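Local coordinates for protein DyP-type peroxidase (Pleurotus ostreatus PC15, PDB 6FSK) that probably uses heme b to couple the reduction of hydrogen peroxide to the oxidation of substrates such as dyes and manganese(II), at residues E398-A401 / N405-V408; R103-I108 / G392-Q397. The protein carries 1 engineered substitution. All coordinates share one frame; numbering follows the deposited sequence.

Contact 1 (E398-A401 / N405-V408); sequences ESWA and NFPV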
ATOM      1  N   GLU A 398     -10.174   2.019  -7.979  1.00  9.75           N
ATOM      2  CA  GLU A 398     -11.367   2.467  -8.709  1.00 10.80           C
ATOM      3  C   GLU A 398     -12.310   1.352  -9.023  1.00 11.59           C
ATOM      4  O   GLU A 398     -13.547   1.503  -8.890  1.00 13.15           O
ATOM      5  CB  GLU A 398     -10.942   3.109 -10.018  1.00 11.93           C
ATOM      6  CG  GLU A 398     -12.097   3.686 -10.799  1.00 13.66           C
ATOM      7  CD  GLU A 398     -11.805   4.215 -12.177  1.00 14.52           C
ATOM      8  OE1 GLU A 398     -10.724   3.945 -12.792  1.00 17.84           O
ATOM      9  OE2 GLU A 398     -12.784   4.951 -12.623  1.00 17.54           O
ATOM     10  N   SER A 399     -11.775   0.262  -9.543  1.00  9.76           N
ATOM     11  CA  SER A 399     -12.586  -0.824 -10.064  1.00 10.67           C
ATOM     12  C   SER A 399     -13.067  -1.847  -9.053  1.00  9.49           C
ATOM     13  O   SER A 399     -14.052  -2.522  -9.287  1.00  9.79           O
ATOM     14  CB  SER A 399     -11.929  -1.490 -11.258  1.00 12.55           C
ATOM     15  OG  SER A 399     -11.983  -0.625 -12.420  1.00 14.88           O
ATOM     16  N   TRP A 400     -12.398  -1.966  -7.917  1.00  9.38           N
ATOM     17  CA  TRP A 400     -12.720  -2.939  -6.882  1.00  9.10           C
ATOM     18  C   TRP A 400     -13.246  -2.223  -5.612  1.00  8.86           C
ATOM     19  O   TRP A 400     -14.424  -2.350  -5.307  1.00  9.41           O
ATOM     20  CB  TRP A 400     -11.526  -3.853  -6.593  1.00  9.75           C
ATOM     21  CG  TRP A 400     -11.190  -4.759  -7.752  1.00  9.54           C
ATOM     22  CD1 TRP A 400     -11.924  -4.969  -8.942  1.00  9.99           C
ATOM     23  CD2 TRP A 400     -10.031  -5.626  -7.831  1.00 10.24           C
ATOM     24  NE1 TRP A 400     -11.263  -5.914  -9.724  1.00 10.81           N
ATOM     25  CE2 TRP A 400     -10.143  -6.353  -9.042  1.00 10.29           C
ATOM     26  CE3 TRP A 400      -8.913  -5.825  -7.001  1.00  9.91           C
ATOM     27  CZ2 TRP A 400      -9.121  -7.243  -9.454  1.00 10.50           C
ATOM     28  CZ3 TRP A 400      -7.972  -6.723  -7.354  1.00  9.68           C
ATOM     29  CH2 TRP A 400      -8.108  -7.468  -8.591  1.00  9.88           C
ATOM     30  N   ALA A 401     -12.390  -1.507  -4.890  1.00  8.38           N
ATOM     31  CA  ALA A 401     -12.757  -0.861  -3.617  1.00  8.60           C
ATOM     32  C   ALA A 401     -13.903   0.141  -3.774  1.00  9.82           C
ATOM     33  O   ALA A 401     -14.808   0.146  -2.921  1.00 10.27           O
ATOM     34  CB  ALA A 401     -11.552  -0.186  -2.990  1.00  9.35           C
ATOM     35  N   ASN A 405     -20.785  -2.753  -6.849  1.00 10.11           N
ATOM     36  CA  ASN A 405     -21.226  -4.008  -7.406  1.00 11.88           C
ATOM     37  C   ASN A 405     -20.148  -5.057  -7.552  1.00 10.45           C
ATOM     38  O   ASN A 405     -20.452  -6.197  -7.857  1.00 11.53           O
ATOM     39  CB  ASN A 405     -21.907  -3.791  -8.744  1.00 12.32           C
ATOM     40  CG  ASN A 405     -23.150  -2.981  -8.599  1.00 15.50           C
ATOM     41  OD1 ASN A 405     -24.073  -3.425  -7.943  1.00 17.02           O
ATOM     42  ND2 ASN A 405     -23.122  -1.795  -9.093  1.00 19.54           N
ATOM     43  N   PHE A 406     -18.886  -4.683  -7.286  1.00 11.33           N
ATOM     44  CA  PHE A 406     -17.780  -5.641  -7.373  1.00 10.13           C
ATOM     45  C   PHE A 406     -17.712  -6.538  -6.120  1.00 10.07           C
ATOM     46  O   PHE A 406     -17.770  -5.969  -5.017  1.00  9.68           O
ATOM     47  CB  PHE A 406     -16.429  -4.913  -7.574  1.00 10.21           C
ATOM     48  CG  PHE A 406     -15.277  -5.856  -7.666  1.00  9.04           C
ATOM     49  CD1 PHE A 406     -15.068  -6.548  -8.841  1.00 11.06           C
ATOM     50  CD2 PHE A 406     -14.519  -6.214  -6.581  1.00  9.78           C
ATOM     51  CE1 PHE A 406     -14.046  -7.493  -8.999  1.00 10.41           C
ATOM     52  CE2 PHE A 406     -13.536  -7.183  -6.658  1.00 10.54           C
ATOM     53  CZ  PHE A 406     -13.280  -7.828  -7.876  1.00  9.91           C
ATOM     54  N   PRO A 407     -17.613  -7.871  -6.210  1.00 10.59           N
ATOM     55  CA  PRO A 407     -17.226  -8.641  -7.371  1.00 11.76           C
ATOM     56  C   PRO A 407     -18.407  -9.342  -8.074  1.00 13.31           C
ATOM     57  O   PRO A 407     -18.189 -10.136  -8.980  1.00 13.23           O
ATOM     58  CB  PRO A 407     -16.380  -9.744  -6.759  1.00 12.16           C
ATOM     59  CG  PRO A 407     -16.987  -9.964  -5.462  1.00 13.31           C
ATOM     60  CD  PRO A 407     -17.380  -8.590  -4.962  1.00 13.15           C
ATOM     61  N   VAL A 408     -19.616  -8.983  -7.726  1.00 11.47           N
ATOM     62  CA  VAL A 408     -20.786  -9.596  -8.355  1.00 12.82           C
ATOM     63  C   VAL A 408     -20.822  -9.276  -9.850  1.00 13.43           C
ATOM     64  O   VAL A 408     -21.117 -10.136 -10.711  1.00 15.01           O
ATOM     65  CB  VAL A 408     -22.115  -9.191  -7.609  1.00 11.81           C
ATOM     66  CG1 VAL A 408     -23.317  -9.640  -8.452  1.00 13.88           C
ATOM     67  CG2 VAL A 408     -22.135  -9.833  -6.223  1.00 12.96           C
TER

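Contact 2 (R103-I108 / G392-Q397); sequences RKDAEI and GFHFIQ. With HEM (protoporphyrin IX containing Fe), chain C.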
ATOM      1  N   ARG A 103      -2.064  14.038  -8.324  1.00 11.13           N
ATOM      2  CA  ARG A 103      -2.971  15.158  -8.037  1.00 12.65           C
ATOM      3  C   ARG A 103      -4.212  15.200  -8.978  1.00 13.12           C
ATOM      4  O   ARG A 103      -5.381  15.382  -8.507  1.00 15.05           O
ATOM      5  CB  ARG A 103      -2.244  16.482  -8.167  1.00 15.26           C
ATOM      6  CG  ARG A 103      -1.306  16.812  -7.057  1.00 18.84           C
ATOM      7  CD  ARG A 103      -0.396  18.033  -7.317  1.00 19.79           C
ATOM      8  NE  ARG A 103       0.443  17.784  -8.510  1.00 23.05           N
ATOM      9  CZ  ARG A 103       1.085  18.754  -9.097  1.00 27.18           C
ATOM     10  NH1 ARG A 103       1.025  19.994  -8.580  1.00 22.46           N
ATOM     11  NH2 ARG A 103       1.779  18.498 -10.178  1.00 28.23           N
ATOM     12  N   LYS A 104      -4.030  14.910 -10.282  1.00 12.68           N
ATOM     13  CA  LYS A 104      -5.156  14.858 -11.232  1.00 14.42           C
ATOM     14  C   LYS A 104      -5.888  13.521 -11.131  1.00 13.98           C
ATOM     15  O   LYS A 104      -7.098  13.464 -11.132  1.00 13.40           O
ATOM     16  CB  LYS A 104      -4.676  15.047 -12.643  1.00 16.18           C
ATOM     17  CG  LYS A 104      -4.373  16.489 -12.926  1.00 23.01           C
ATOM     18  CD  LYS A 104      -3.785  16.674 -14.282  1.00 27.90           C
ATOM     19  CE  LYS A 104      -3.453  18.149 -14.511  1.00 33.77           C
ATOM     20  NZ  LYS A 104      -2.339  18.202 -15.481  1.00 38.77           N
ATOM     21  N   ASP A 105      -5.135  12.428 -10.917  1.00 11.31           N
ATOM     22  CA  ASP A 105      -5.749  11.098 -10.903  1.00 10.24           C
ATOM     23  C   ASP A 105      -6.646  10.914  -9.666  1.00 10.61           C
ATOM     24  O   ASP A 105      -7.565  10.110  -9.683  1.00 11.13           O
ATOM     25  CB  ASP A 105      -4.668  10.020 -10.897  1.00 10.92           C
ATOM     26  CG  ASP A 105      -5.157   8.663 -11.389  1.00 12.32           C
ATOM     27  OD1 ASP A 105      -5.887   8.598 -12.376  1.00 12.47           O
ATOM     28  OD2 ASP A 105      -4.754   7.592 -10.759  1.00 12.15           O
ATOM     29  N   ALA A 106      -6.382  11.694  -8.614  1.00 10.50           N
ATOM     30  CA  ALA A 106      -7.095  11.597  -7.372  1.00 10.79           C
ATOM     31  C   ALA A 106      -8.601  11.864  -7.572  1.00 11.32           C
ATOM     32  O   ALA A 106      -9.458  11.369  -6.846  1.00 10.86           O
ATOM     33  CB  ALA A 106      -6.551  12.593  -6.360  1.00 12.13           C
ATOM     34  N   GLU A 107      -8.972  12.616  -8.612  1.00 10.61           N
ATOM     35  CA  GLU A 107     -10.397  12.801  -8.913  1.00 12.39           C
ATOM     36  C   GLU A 107     -11.065  11.458  -9.184  1.00 11.64           C
ATOM     37  O   GLU A 107     -12.067  11.129  -8.562  1.00 11.88           O
ATOM     38  CB  GLU A 107     -10.557  13.699 -10.151  1.00 13.26           C
ATOM     39  CG  GLU A 107     -12.014  14.104 -10.385  1.00 13.70           C
ATOM     40  CD  GLU A 107     -12.240  15.003 -11.593  1.00 17.39           C
ATOM     41  OE1 GLU A 107     -11.264  15.463 -12.259  1.00 18.49           O
ATOM     42  OE2 GLU A 107     -13.461  15.296 -11.832  1.00 23.07           O
ATOM     43  N   ILE A 108     -10.442  10.665 -10.054  1.00 11.33           N
ATOM     44  CA  ILE A 108     -10.960   9.343 -10.359  1.00 12.19           C
ATOM     45  C   ILE A 108     -10.789   8.366  -9.215  1.00 13.65           C
ATOM     46  O   ILE A 108     -11.656   7.484  -9.030  1.00 13.50           O
ATOM     47  CB  ILE A 108     -10.406   8.873 -11.691  1.00 14.10           C
ATOM     48  CG1 ILE A 108     -11.122   9.722 -12.828  1.00 18.29           C
ATOM     49  CG2 ILE A 108     -10.597   7.401 -11.910  1.00 16.01           C
ATOM     50  CD1 ILE A 108     -10.453   9.442 -14.159  1.00 22.53           C
ATOM     51  N   GLY A 392      -2.503  -2.127 -11.258  1.00  9.33           N
ATOM     52  CA  GLY A 392      -2.460  -2.360  -9.847  1.00  9.50           C
ATOM     53  C   GLY A 392      -3.235  -1.377  -8.991  1.00  8.67           C
ATOM     54  O   GLY A 392      -4.437  -1.325  -8.997  1.00  9.64           O
ATOM     55  N   PHE A 393      -2.437  -0.532  -8.324  1.00 10.06           N
ATOM     56  CA  PHE A 393      -3.051   0.405  -7.387  1.00  8.68           C
ATOM     57  C   PHE A 393      -4.277   1.132  -7.928  1.00  8.56           C
ATOM     58  O   PHE A 393      -5.309   1.191  -7.283  1.00  8.65           O
ATOM     59  CB  PHE A 393      -2.025   1.442  -6.913  1.00  9.28           C
ATOM     60  CG  PHE A 393      -2.693   2.564  -6.155  1.00  8.79           C
ATOM     61  CD1 PHE A 393      -3.038   2.361  -4.799  1.00  8.74           C
ATOM     62  CD2 PHE A 393      -3.012   3.756  -6.795  1.00  9.08           C
ATOM     63  CE1 PHE A 393      -3.749   3.346  -4.118  1.00 10.10           C
ATOM     64  CE2 PHE A 393      -3.725   4.764  -6.098  1.00  9.81           C
ATOM     65  CZ  PHE A 393      -4.086   4.536  -4.759  1.00  9.64           C
ATOM     66  N   HIS A 394      -4.190   1.770  -9.104  1.00  9.37           N
ATOM     67  CA  HIS A 394      -5.341   2.536  -9.571  1.00  9.80           C
ATOM     68  C   HIS A 394      -6.570   1.647  -9.780  1.00 10.17           C
ATOM     69  O   HIS A 394      -7.680   2.078  -9.462  1.00  9.80           O
ATOM     70  CB  HIS A 394      -4.954   3.244 -10.893  1.00 10.08           C
ATOM     71  CG  HIS A 394      -6.052   4.096 -11.458  1.00 11.51           C
ATOM     72  ND1 HIS A 394      -7.182   3.575 -12.070  1.00 14.54           N
ATOM     73  CD2 HIS A 394      -6.196   5.435 -11.459  1.00 11.49           C
ATOM     74  CE1 HIS A 394      -7.943   4.584 -12.482  1.00 13.65           C
ATOM     75  NE2 HIS A 394      -7.392   5.713 -12.049  1.00 17.13           N
ATOM     76  N   PHE A 395      -6.368   0.520 -10.452  1.00  9.60           N
ATOM     77  CA  PHE A 395      -7.443  -0.400 -10.759  1.00  9.70           C
ATOM     78  C   PHE A 395      -8.110  -0.908  -9.476  1.00  9.52           C
ATOM     79  O   PHE A 395      -9.358  -0.926  -9.333  1.00 10.02           O
ATOM     80  CB  PHE A 395      -6.945  -1.514 -11.625  1.00 10.66           C
ATOM     81  CG  PHE A 395      -8.047  -2.332 -12.201  1.00 11.52           C
ATOM     82  CD1 PHE A 395      -8.529  -3.393 -11.536  1.00 14.09           C
ATOM     83  CD2 PHE A 395      -8.558  -2.005 -13.478  1.00 14.73           C
ATOM     84  CE1 PHE A 395      -9.541  -4.223 -12.078  1.00 14.97           C
ATOM     85  CE2 PHE A 395      -9.585  -2.754 -13.985  1.00 15.69           C
ATOM     86  CZ  PHE A 395     -10.044  -3.885 -13.314  1.00 15.75           C
ATOM     87  N   ILE A 396      -7.298  -1.282  -8.503  1.00  8.50           N
ATOM     88  CA  ILE A 396      -7.783  -1.779  -7.262  1.00  9.33           C
ATOM     89  C   ILE A 396      -8.691  -0.740  -6.626  1.00  8.97           C
ATOM     90  O   ILE A 396      -9.786  -1.085  -6.128  1.00 10.07           O
ATOM     91  CB  ILE A 396      -6.666  -2.135  -6.270  1.00  9.80           C
ATOM     92  CG1 ILE A 396      -5.810  -3.358  -6.730  1.00 10.21           C
ATOM     93  CG2 ILE A 396      -7.188  -2.460  -4.872  1.00 10.86           C
ATOM     94  CD1 ILE A 396      -4.454  -3.474  -6.047  1.00 11.31           C
ATOM     95  N   GLN A 397      -8.183   0.483  -6.543  1.00  8.49           N
ATOM     96  CA  GLN A 397      -8.962   1.535  -5.926  1.00  8.70           C
ATOM     97  C   GLN A 397     -10.244   1.787  -6.644  1.00  9.40           C
ATOM     98  O   GLN A 397     -11.343   1.787  -6.039  1.00 11.36           O
ATOM     99  CB  GLN A 397      -8.138   2.787  -5.847  1.00  9.70           C
ATOM    100  CG  GLN A 397      -8.812   3.992  -5.101  1.00 10.34           C
ATOM    101  CD  GLN A 397      -8.838   3.764  -3.585  1.00 10.34           C
ATOM    102  OE1 GLN A 397      -7.837   3.547  -2.968  1.00 11.21           O
ATOM    103  NE2 GLN A 397     -10.049   3.677  -3.034  1.00 10.48           N
TER
HETATM  104  CHA HEM C 501      -4.385  -5.942   3.250  1.00  9.86           C
HETATM  105  CHB HEM C 501      -5.295  -2.291   6.265  1.00  8.76           C
HETATM  106  CHC HEM C 501      -4.994   0.762   2.555  1.00  8.84           C
HETATM  107  CHD HEM C 501      -4.390  -2.920  -0.536  1.00  8.61           C
HETATM  108  C1A HEM C 501      -4.652  -5.241   4.428  1.00  9.30           C
HETATM  109  C2A HEM C 501      -4.777  -5.806   5.735  1.00  9.75           C
HETATM  110  C3A HEM C 501      -4.982  -4.791   6.586  1.00  9.96           C
HETATM  111  C4A HEM C 501      -5.064  -3.605   5.789  1.00  9.12           C
HETATM  112  CMA HEM C 501      -5.235  -4.892   8.051  1.00 10.35           C
HETATM  113  CAA HEM C 501      -4.716  -7.292   6.053  1.00  9.79           C
HETATM  114  CBA HEM C 501      -3.366  -7.876   6.448  1.00 11.28           C
HETATM  115  CGA HEM C 501      -2.394  -7.934   5.300  1.00 12.05           C
HETATM  116  O1A HEM C 501      -2.511  -8.797   4.428  1.00 12.34           O
HETATM  117  O2A HEM C 501      -1.456  -7.097   5.286  1.00 13.22           O
HETATM  118  C1B HEM C 501      -5.307  -1.099   5.536  1.00 10.33           C
HETATM  119  C2B HEM C 501      -5.451   0.186   6.050  1.00 10.51           C
HETATM  120  C3B HEM C 501      -5.338   1.089   5.040  1.00  8.52           C
HETATM  121  C4B HEM C 501      -5.142   0.268   3.837  1.00  8.47           C
HETATM  122  CMB HEM C 501      -5.732   0.535   7.491  1.00 11.73           C
HETATM  123  CAB HEM C 501      -5.423   2.564   4.972  1.00  9.00           C
HETATM  124  CBB HEM C 501      -5.221   3.344   6.013  1.00  8.64           C
HETATM  125  C1C HEM C 501      -4.894   0.099   1.371  1.00  8.59           C
HETATM  126  C2C HEM C 501      -4.876   0.603   0.063  1.00  9.24           C
HETATM  127  C3C HEM C 501      -4.734  -0.416  -0.833  1.00  9.19           C
HETATM  128  C4C HEM C 501      -4.589  -1.615  -0.044  1.00  7.88           C
HETATM  129  CMC HEM C 501      -4.969   2.069  -0.265  1.00 10.22           C
HETATM  130  CAC HEM C 501      -4.742  -0.467  -2.321  1.00  8.70           C
HETATM  131  CBC HEM C 501      -5.382   0.430  -3.098  1.00  9.94           C
HETATM  132  C1D HEM C 501      -4.276  -4.043   0.289  1.00  8.40           C
HETATM  133  C2D HEM C 501      -3.886  -5.364  -0.293  1.00  8.41           C
HETATM  134  C3D HEM C 501      -3.845  -6.204   0.811  1.00  8.91           C
HETATM  135  C4D HEM C 501      -4.267  -5.400   1.946  1.00  9.28           C
HETATM  136  CMD HEM C 501      -3.560  -5.700  -1.693  1.00  8.16           C
HETATM  137  CAD HEM C 501      -3.566  -7.702   0.834  1.00  9.28           C
HETATM  138  CBD HEM C 501      -4.777  -8.532   0.549  1.00  9.78           C
HETATM  139  CGD HEM C 501      -4.436  -9.998   0.450  1.00  9.52           C
HETATM  140  O1D HEM C 501      -5.169 -10.732   1.158  1.00 10.65           O
HETATM  141  O2D HEM C 501      -3.464 -10.365  -0.178  1.00 11.04           O
HETATM  142  NA  HEM C 501      -4.937  -3.875   4.432  1.00  9.36           N
HETATM  143  NB  HEM C 501      -5.204  -1.049   4.186  1.00  8.58           N
HETATM  144  NC  HEM C 501      -4.844  -1.313   1.271  1.00  8.57           N
HETATM  145  ND  HEM C 501      -4.560  -4.144   1.588  1.00  8.41           N
HETATM  146 FE   HEM C 501      -4.963  -2.622   2.863  1.00  9.01          FE

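Contact 1 (E398-A401 / N405-V408)
Trp400 and Phe406 meet face to face in an offset (parallel-displaced) stack, an instructive case of two aromatic side chains joining a helix end to the loop that leaves it. The overlap involves the five-membered ring of the indole: its centroid lies 3.7 Å from that of the Phe406 ring, and the planes are inclined by only 14°. Trp400 CD1 sits 3.2 Å above the middle of the Phe406 ring, whereas Phe406 CZ lies over the indole nearer its rim. The indole nitrogen is packed over the phenyl face as well, with Trp400 NE1 3.3 Å from Phe406 CE1. The six-membered part of the indole reaches beyond the stack. Different first torsions bring the rings together: in Trp400 CG stands beside the backbone N (chi1 -67°), while in Phe406 it is anti to its own N (chi1 180°), which lays the phenyl against the indole. A cis peptide bond precedes Pro407, whose CB comes 3.7 Å above the other face of the Phe406 ring, leaving the phenyl sandwiched between indole and proline. At the base of the side chain, Ser399 O approaches Phe406 CB at 3.8 Å.

The stack fastens the last turn of helix 393-401, which widens to a pi-type turn, to the loop whose Pro407 is the N-cap of helix 408-412. Lys332 NZ ties the same two segments through hydrogen bonds to Trp400 O and Phe406 O; it belongs to helix 329-333, which also carries the axial heme ligand His329. Within its own helix Trp400 makes an edge-to-face contact with Phe395, and Leu339 of helix 337-340 packs against both Trp400 and Phe406.

Contact 2 (R103-I108 / G392-Q397)
Asp105 and His394 bring together two helices remote in sequence, helix 102-109 from the DyP dimeric alpha+beta barrel region and heme-lining helix 393-401 from the C-terminal DyP peroxidase region, and so exemplify how the two parts of this fold are packed together. The backbones stay well separated, with Asp105 CA and His394 CA 8.7 Å apart, and the side chains bridge the gap. Both are extended with CG anti to the backbone N (His394 chi1 -179°), which carries the carboxylate and the imidazole out from their helices to meet. The carboxylate comes to the edge of the imidazole, its CG in the plane of the ring, and the two flat groups are nearly coplanar at 26°. Which way the imidazole is turned is doubtful in the model. Asp105 OD2 also has a partner beyond the pair, a hydrogen bond with Tyr469 OH on strand 462-472, which helps fix the carboxylate in place. Ile108, one turn further along, lays its CG2 methyl obliquely against the imidazole, and Leu109 packs on Phe393, His394 and Gln397.

Elsewhere on its surface, the 392-397 segment turns to the heme. Gly392 is the N-cap of its helix, and Ile396 N bonds back to Gly392 O. Phe393, Ile396 and Gln397 line the pocket around one vinyl group of the porphyrin: Phe393 CD1 approaches heme CBC obliquely at 3.5 Å, and Ile396 CG2 lies 3.8 Å from that same vinyl carbon.

Overall arrangement
Contacts 1 and 2 share helix 393-401 and follow one another along it, their centres 14 Å apart: contact 2 takes up its first half and contact 1 its end. They also touch. Ala401 N lies 2.9 Å from Ile396 O, probably a hydrogen bond running across the wider turn, and Trp400 NE1 packs 3.4 Å from Phe395 CE1. Across the helix pair, Glu398 OE2 comes within 3.4 Å of Ile108 CG2. The heme relates differently to each. Segment 392-397 touches it directly, whereas the Trp400 side chain remains about 7 Å away between nearest atoms, and about 9 Å from the side chain of the axial ligand His329.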